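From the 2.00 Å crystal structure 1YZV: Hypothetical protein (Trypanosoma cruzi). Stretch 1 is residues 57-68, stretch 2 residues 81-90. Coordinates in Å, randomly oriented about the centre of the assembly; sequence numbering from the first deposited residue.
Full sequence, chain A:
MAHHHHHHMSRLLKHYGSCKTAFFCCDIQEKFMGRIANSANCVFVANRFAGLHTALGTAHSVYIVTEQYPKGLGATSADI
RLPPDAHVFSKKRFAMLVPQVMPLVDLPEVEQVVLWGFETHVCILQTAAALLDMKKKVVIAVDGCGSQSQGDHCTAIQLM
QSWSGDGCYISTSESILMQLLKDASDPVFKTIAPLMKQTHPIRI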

ATOM      1  N   GLY A  57      -2.743 -30.148 -17.700  1.00 28.36           N
ATOM      2  CA  GLY A  57      -2.774 -30.584 -19.064  1.00 28.13           C
ATOM      3  C   GLY A  57      -2.931 -29.484 -20.084  1.00 26.78           C
ATOM      4  O   GLY A  57      -3.247 -28.345 -19.757  1.00 24.89           O
ATOM      5  N   THR A  58      -2.719 -29.833 -21.347  1.00 28.40           N
ATOM      6  CA  THR A  58      -2.691 -28.817 -22.424  1.00 29.97           C
ATOM      7  C   THR A  58      -4.032 -28.250 -22.722  1.00 28.20           C
ATOM      8  O   THR A  58      -4.130 -27.171 -23.274  1.00 31.33           O
ATOM      9  N   ALA A  59      -5.082 -28.911 -22.265  1.00 26.18           N
ATOM     10  CA  ALA A  59      -6.413 -28.302 -22.332  1.00 26.59           C
ATOM     11  C   ALA A  59      -6.505 -27.008 -21.549  1.00 27.44           C
ATOM     12  O   ALA A  59      -7.241 -26.121 -21.925  1.00 29.82           O
ATOM     13  N   HIS A  60      -5.718 -26.871 -20.487  1.00 26.00           N
ATOM     14  CA  HIS A  60      -5.944 -25.786 -19.542  1.00 24.24           C
ATOM     15  C   HIS A  60      -4.729 -24.905 -19.274  1.00 24.73           C
ATOM     16  O   HIS A  60      -4.859 -23.862 -18.619  1.00 27.32           O
ATOM     17  N   SER A  61      -3.565 -25.310 -19.777  1.00 24.77           N
ATOM     18  CA  SER A  61      -2.314 -24.661 -19.395  1.00 25.00           C
ATOM     19  C   SER A  61      -1.336 -24.649 -20.545  1.00 25.37           C
ATOM     20  O   SER A  61      -1.187 -25.678 -21.226  1.00 24.48           O
ATOM     21  N   VAL A  62      -0.602 -23.524 -20.669  1.00 23.70           N
ATOM     22  CA  VAL A  62       0.526 -23.367 -21.562  1.00 23.84           C
ATOM     23  C   VAL A  62       1.688 -22.763 -20.776  1.00 24.69           C
ATOM     24  O   VAL A  62       1.478 -21.966 -19.869  1.00 23.14           O
ATOM     25  N   TYR A  63       2.893 -23.284 -21.010  1.00 23.26           N
ATOM     26  CA  TYR A  63       4.098 -22.874 -20.263  1.00 23.63           C
ATOM     27  C   TYR A  63       5.077 -22.233 -21.251  1.00 25.42           C
ATOM     28  O   TYR A  63       5.644 -22.924 -22.123  1.00 26.15           O
ATOM     29  N   ILE A  64       5.297 -20.934 -21.056  1.00 24.27           N
ATOM     30  CA  ILE A  64       6.085 -20.078 -21.911  1.00 25.32           C
ATOM     31  C   ILE A  64       7.309 -19.547 -21.186  1.00 25.36           C
ATOM     32  O   ILE A  64       7.211 -18.991 -20.080  1.00 24.04           O
ATOM     33  N   VAL A  65       8.473 -19.818 -21.773  1.00 25.14           N
ATOM     34  CA  VAL A  65       9.765 -19.406 -21.234  1.00 26.56           C
ATOM     35  C   VAL A  65      10.430 -18.439 -22.217  1.00 25.80           C
ATOM     36  O   VAL A  65      10.472 -18.683 -23.444  1.00 23.91           O
ATOM     37  N   THR A  66      10.942 -17.333 -21.689  1.00 24.97           N
ATOM     38  CA  THR A  66      11.815 -16.477 -22.482  1.00 24.84           C
ATOM     39  C   THR A  66      13.221 -16.456 -21.894  1.00 23.45           C
ATOM     40  O   THR A  66      13.443 -16.770 -20.724  1.00 25.02           O
ATOM     41  N   GLU A  67      14.179 -16.198 -22.770  1.00 20.80           N
ATOM     42  CA  GLU A  67      15.555 -16.001 -22.385  1.00 24.61           C
ATOM     43  C   GLU A  67      16.011 -14.726 -23.021  1.00 23.21           C
ATOM     44  O   GLU A  67      15.911 -14.557 -24.252  1.00 23.50           O
ATOM     45  N   GLN A  68      16.491 -13.819 -22.191  1.00 23.35           N
ATOM     46  CA  GLN A  68      17.047 -12.546 -22.649  1.00 26.32           C
ATOM     47  C   GLN A  68      18.470 -12.764 -23.143  1.00 27.61           C
ATOM     48  O   GLN A  68      19.292 -13.338 -22.430  1.00 27.95           O
ATOM     49  N   ARG A  81      13.264 -27.844 -14.216  1.00 28.99           N
ATOM     50  CA  ARG A  81      12.868 -28.980 -15.032  1.00 32.14           C
ATOM     51  C   ARG A  81      11.702 -28.572 -15.888  1.00 29.88           C
ATOM     52  O   ARG A  81      10.569 -28.541 -15.410  1.00 27.80           O
ATOM     53  N   LEU A  82      11.988 -28.059 -17.083  1.00 29.06           N
ATOM     54  CA  LEU A  82      10.935 -27.523 -17.910  1.00 28.47           C
ATOM     55  C   LEU A  82      10.006 -28.649 -18.303  1.00 30.43           C
ATOM     56  O   LEU A  82      10.467 -29.766 -18.580  1.00 27.74           O
ATOM     57  N   PRO A  83       8.712 -28.362 -18.414  1.00 27.97           N
ATOM     58  CA  PRO A  83       7.857 -29.396 -19.012  1.00 30.88           C
ATOM     59  C   PRO A  83       8.280 -29.710 -20.444  1.00 28.17           C
ATOM     60  O   PRO A  83       8.812 -28.811 -21.126  1.00 28.55           O
ATOM     61  N   PRO A  84       7.961 -30.928 -20.938  1.00 32.63           N
ATOM     62  CA  PRO A  84       8.423 -31.298 -22.285  1.00 33.05           C
ATOM     63  C   PRO A  84       7.774 -30.460 -23.380  1.00 33.29           C
ATOM     64  O   PRO A  84       8.388 -30.236 -24.389  1.00 32.18           O
ATOM     65  N   ASP A  85       6.607 -29.880 -23.097  1.00 30.10           N
ATOM     66  CA  ASP A  85       5.929 -29.008 -24.038  1.00 31.62           C
ATOM     67  C   ASP A  85       6.080 -27.500 -23.764  1.00 30.20           C
ATOM     68  O   ASP A  85       5.325 -26.691 -24.281  1.00 29.82           O
ATOM     69  N   ALA A  86       7.072 -27.117 -22.964  1.00 30.97           N
ATOM     70  CA  ALA A  86       7.392 -25.706 -22.762  1.00 27.96           C
ATOM     71  C   ALA A  86       7.729 -25.060 -24.094  1.00 28.84           C
ATOM     72  O   ALA A  86       8.324 -25.699 -24.945  1.00 24.93           O
ATOM     73  N   HIS A  87       7.258 -23.835 -24.314  1.00 25.49           N
ATOM     74  CA  HIS A  87       7.648 -23.042 -25.494  1.00 26.79           C
ATOM     75  C   HIS A  87       8.722 -22.030 -25.047  1.00 26.67           C
ATOM     76  O   HIS A  87       8.468 -21.213 -24.133  1.00 27.26           O
ATOM     77  N   VAL A  88       9.946 -22.176 -25.565  1.00 26.07           N
ATOM     78  CA  VAL A  88      11.085 -21.397 -25.124  1.00 26.71           C
ATOM     79  C   VAL A  88      11.541 -20.450 -26.246  1.00 28.52           C
ATOM     80  O   VAL A  88      11.683 -20.872 -27.387  1.00 27.44           O
ATOM     81  N   PHE A  89      11.683 -19.166 -25.944  1.00 25.95           N
ATOM     82  CA  PHE A  89      12.033 -18.187 -26.972  1.00 27.85           C
ATOM     83  C   PHE A  89      13.135 -17.261 -26.487  1.00 28.65           C
ATOM     84  O   PHE A  89      13.216 -16.891 -25.314  1.00 27.18           O
ATOM     85  N   SER A  90      13.924 -16.801 -27.440  1.00 28.97           N
ATOM     86  CA  SER A  90      14.961 -15.804 -27.202  1.00 28.16           C
ATOM     87  C   SER A  90      14.392 -14.437 -27.447  1.00 25.56           C
ATOM     88  O   SER A  90      13.564 -14.296 -28.309  1.00 26.96           O
TER

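Two neighbouring parallel strands, 61-68 and one that includes 87-90, carry most of this contact. Together the two stretches bury 637 Å². The backbones are zipped by four hydrogen bonds: His87 N to Tyr63 O (2.9 Å), Val65 N to His87 O (2.7 Å), Phe89 N to Val65 O (2.8 Å) and Glu67 N to Phe89 O (2.8 Å). This ladder fixes which side chains lie side by side. Val65 pairs with Val88 and Glu67 with Ser90 on one face of the sheet. Ile64 pairs with His87 and Thr66 with Phe89 on the other.

Tyr63 has the largest covered area of any residue here. Its CA-to-CB bond points sideways, and chi1 is t (-160°). The ring lies against the segment that leads into the second strand. Pro83 sits over one ring face, with Pro83 CG 3.8 Å from Tyr63 CG. Pro83 CD lies 3.9 Å from the centroid of the Tyr63 ring, only 12° off the normal, so this is a CH-pi contact. The Pro83 ring is C-gamma exo. Leu82 reaches the same tyrosine although its CA-to-CB bond points sideways. With chi1 m and chi2 t, it brings CD2 to 3.9 Å from Tyr63 CE1. Ala86 CB is 4.2 Å from Tyr63 CD1. The phenol OH is hydrogen-bonded elsewhere in the structure.

Val65 is the second main element. Its chi1 is t (-174°). Val65 CG2 touches Leu82 CD2 at 3.7 Å and Ala86 CB at 4.3 Å. Leu82 therefore contacts both Tyr63 and Val65, and so does Ala86. Across the sheet pair, Val65 CB is 3.9 Å from Val88 CG2. Val88 is also t, but it is exposed in the assembly, whereas Val65 is buried.

His87 covers the other face together with Phe89. The His87 rotamer is m, and its CD2 lies 3.6 Å from Val62 CG2; Val62 is p. Phe89 is m as well. Its ring meets Ile64 edge-on, with Phe89 CE2 4.3 Å from Ile64 CG2. Ile64 has chi1 m and chi2 t. The Thr66 side chain is p, and its OG1 bonds elsewhere in the structure.

Polar side chains lie near both ends. Glu67 is m at chi1 and t at chi2. Its OE2 lies 3.9 Å from Val88 CG1 and is hydrogen-bonded elsewhere. Its OE1 accepts a hydrogen bond from water 2, whose oxygen is 2.7 Å from Glu67 OE1. The same water is hydrogen-bonded to Ser90, 2.7 Å from Ser90 OG, so it bridges the two side chains.

Asp85 is p and points sideways at CB, but its end comes nearer to the first stretch. Asp85 OD2 is 3.1 Å from Thr58 CG2, a close contact with a methyl group. Thr58 is p and points toward the second stretch. Water 1 joins the backbones nearby: it accepts from Tyr63 N at 2.9 Å and donates to Asp85 O at 2.9 Å.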

ATOM      1  CB  THR A  58      -2.095 -29.365 -23.747  1.00 34.48           C
ATOM      2  OG1 THR A  58      -2.743 -30.587 -24.112  1.00 42.58           O
ATOM      3  CG2 THR A  58      -0.613 -29.619 -23.555  1.00 38.94           C
ATOM      4  CB  ALA A  59      -7.473 -29.283 -21.842  1.00 27.59           C
ATOM      5  CB  HIS A  60      -6.419 -26.377 -18.238  1.00 23.61           C
ATOM      6  CG  HIS A  60      -7.645 -27.230 -18.378  1.00 23.29           C
ATOM      7  ND1 HIS A  60      -8.840 -26.742 -18.873  1.00 21.92           N
ATOM      8  CD2 HIS A  60      -7.889 -28.502 -17.986  1.00 24.10           C
ATOM      9  CE1 HIS A  60      -9.738 -27.714 -18.864  1.00 26.42           C
ATOM     10  NE2 HIS A  60      -9.204 -28.779 -18.291  1.00 23.28           N
ATOM     11  CB  SER A  61      -1.708 -25.377 -18.161  1.00 26.01           C
ATOM     12  OG  SER A  61      -0.517 -24.743 -17.736  1.00 28.83           O
ATOM     13  CB  VAL A  62       0.166 -22.525 -22.823  1.00 25.80           C
ATOM     14  CG1 VAL A  62      -0.283 -21.153 -22.460  1.00 31.54           C
ATOM     15  CG2 VAL A  62       1.339 -22.490 -23.831  1.00 29.27           C
ATOM     16  CB  TYR A  63       4.717 -24.116 -19.585  1.00 20.75           C
ATOM     17  CG  TYR A  63       5.645 -23.859 -18.425  1.00 21.35           C
ATOM     18  CD1 TYR A  63       6.975 -23.449 -18.636  1.00 22.00           C
ATOM     19  CD2 TYR A  63       5.209 -23.997 -17.113  1.00 20.85           C
ATOM     20  CE1 TYR A  63       7.820 -23.170 -17.586  1.00 22.84           C
ATOM     21  CE2 TYR A  63       6.085 -23.745 -16.042  1.00 19.44           C
ATOM     22  CZ  TYR A  63       7.401 -23.363 -16.301  1.00 23.20           C
ATOM     23  OH  TYR A  63       8.264 -23.118 -15.257  1.00 22.75           O
ATOM     24  CB  ILE A  64       5.207 -18.881 -22.424  1.00 21.04           C
ATOM     25  CG1 ILE A  64       3.963 -19.482 -23.064  1.00 25.73           C
ATOM     26  CG2 ILE A  64       6.032 -17.942 -23.313  1.00 25.67           C
ATOM     27  CD1 ILE A  64       3.163 -18.588 -23.837  1.00 37.67           C
ATOM     28  CB  VAL A  65      10.693 -20.616 -21.035  1.00 29.95           C
ATOM     29  CG1 VAL A  65      11.963 -20.202 -20.334  1.00 31.32           C
ATOM     30  CG2 VAL A  65       9.958 -21.739 -20.262  1.00 31.36           C
ATOM     31  CB  THR A  66      11.290 -15.043 -22.585  1.00 25.74           C
ATOM     32  OG1 THR A  66      11.098 -14.496 -21.261  1.00 25.57           O
ATOM     33  CG2 THR A  66      10.003 -15.033 -23.380  1.00 26.62           C
ATOM     34  CB  GLU A  67      16.377 -17.189 -22.848  1.00 23.10           C
ATOM     35  CG  GLU A  67      15.912 -18.519 -22.233  1.00 26.34           C
ATOM     36  CD  GLU A  67      16.659 -19.761 -22.721  1.00 27.96           C
ATOM     37  OE1 GLU A  67      17.219 -19.719 -23.825  1.00 28.61           O
ATOM     38  OE2 GLU A  67      16.574 -20.833 -22.037  1.00 28.36           O
ATOM     39  CB  GLN A  68      17.079 -11.527 -21.525  1.00 25.17           C
ATOM     40  CG  GLN A  68      17.654 -10.185 -21.891  1.00 27.09           C
ATOM     41  CD  GLN A  68      16.703  -9.318 -22.699  1.00 29.36           C
ATOM     42  OE1 GLN A  68      15.505  -9.619 -22.803  1.00 29.52           O
ATOM     43  NE2 GLN A  68      17.214  -8.183 -23.196  1.00 28.12           N
ATOM     44  CB  ARG A  81      12.474 -30.174 -14.143  1.00 34.96           C
ATOM     45  CG  ARG A  81      13.636 -30.692 -13.284  1.00 40.66           C
ATOM     46  CD  ARG A  81      13.165 -31.799 -12.321  1.00 48.04           C
ATOM     47  NE  ARG A  81      14.230 -32.210 -11.396  1.00 59.15           N
ATOM     48  CZ  ARG A  81      15.190 -33.113 -11.674  1.00 69.34           C
ATOM     49  NH1 ARG A  81      15.239 -33.731 -12.863  1.00 69.24           N
ATOM     50  NH2 ARG A  81      16.122 -33.401 -10.756  1.00 66.38           N
ATOM     51  CB  LEU A  82      11.529 -26.910 -19.180  1.00 31.74           C
ATOM     52  CG  LEU A  82      12.328 -25.631 -18.934  1.00 30.01           C
ATOM     53  CD1 LEU A  82      12.997 -25.214 -20.230  1.00 34.79           C
ATOM     54  CD2 LEU A  82      11.411 -24.558 -18.370  1.00 29.44           C
ATOM     55  CB  PRO A  83       6.460 -28.753 -19.013  1.00 30.34           C
ATOM     56  CG  PRO A  83       6.569 -27.505 -18.290  1.00 29.38           C
ATOM     57  CD  PRO A  83       7.980 -27.130 -18.120  1.00 29.61           C
ATOM     58  CB  PRO A  84       8.056 -32.779 -22.417  1.00 35.74           C
ATOM     59  CG  PRO A  84       7.186 -33.112 -21.245  1.00 37.80           C
ATOM     60  CD  PRO A  84       7.358 -32.071 -20.207  1.00 32.89           C
ATOM     61  CB  ASP A  85       4.442 -29.415 -24.150  1.00 31.68           C
ATOM     62  CG  ASP A  85       3.668 -29.265 -22.830  1.00 33.71           C
ATOM     63  OD1 ASP A  85       4.252 -28.917 -21.782  1.00 36.74           O
ATOM     64  OD2 ASP A  85       2.451 -29.529 -22.836  1.00 39.18           O
ATOM     65  CB  ALA A  86       8.595 -25.557 -21.823  1.00 27.51           C
ATOM     66  CB  HIS A  87       6.426 -22.302 -26.015  1.00 26.31           C
ATOM     67  CG  HIS A  87       5.271 -23.191 -26.360  1.00 30.36           C
ATOM     68  ND1 HIS A  87       5.023 -23.610 -27.655  1.00 32.45           N
ATOM     69  CD2 HIS A  87       4.213 -23.621 -25.619  1.00 31.69           C
ATOM     70  CE1 HIS A  87       3.889 -24.290 -27.688  1.00 32.81           C
ATOM     71  NE2 HIS A  87       3.387 -24.332 -26.464  1.00 30.20           N
ATOM     72  CB  VAL A  88      12.234 -22.292 -24.707  1.00 26.46           C
ATOM     73  CG1 VAL A  88      13.409 -21.481 -24.156  1.00 27.19           C
ATOM     74  CG2 VAL A  88      11.773 -23.326 -23.684  1.00 30.45           C
ATOM     75  CB  PHE A  89      10.837 -17.326 -27.345  1.00 29.55           C
ATOM     76  CG  PHE A  89       9.609 -18.104 -27.738  1.00 31.11           C
ATOM     77  CD1 PHE A  89       9.444 -18.548 -29.028  1.00 33.51           C
ATOM     78  CD2 PHE A  89       8.618 -18.380 -26.819  1.00 28.50           C
ATOM     79  CE1 PHE A  89       8.313 -19.293 -29.374  1.00 37.55           C
ATOM     80  CE2 PHE A  89       7.475 -19.057 -27.176  1.00 30.21           C
ATOM     81  CZ  PHE A  89       7.334 -19.536 -28.446  1.00 33.16           C
ATOM     82  CB  SER A  90      16.106 -16.041 -28.174  1.00 30.21           C
ATOM     83  OG  SER A  90      16.873 -17.046 -27.568  1.00 37.17           O
TER
HETATM   84  O   HOH W   1       3.095 -25.434 -22.974  1.00 24.70           O
HETATM   85  O   HOH W   2      16.209 -19.281 -26.283  1.00 45.88           O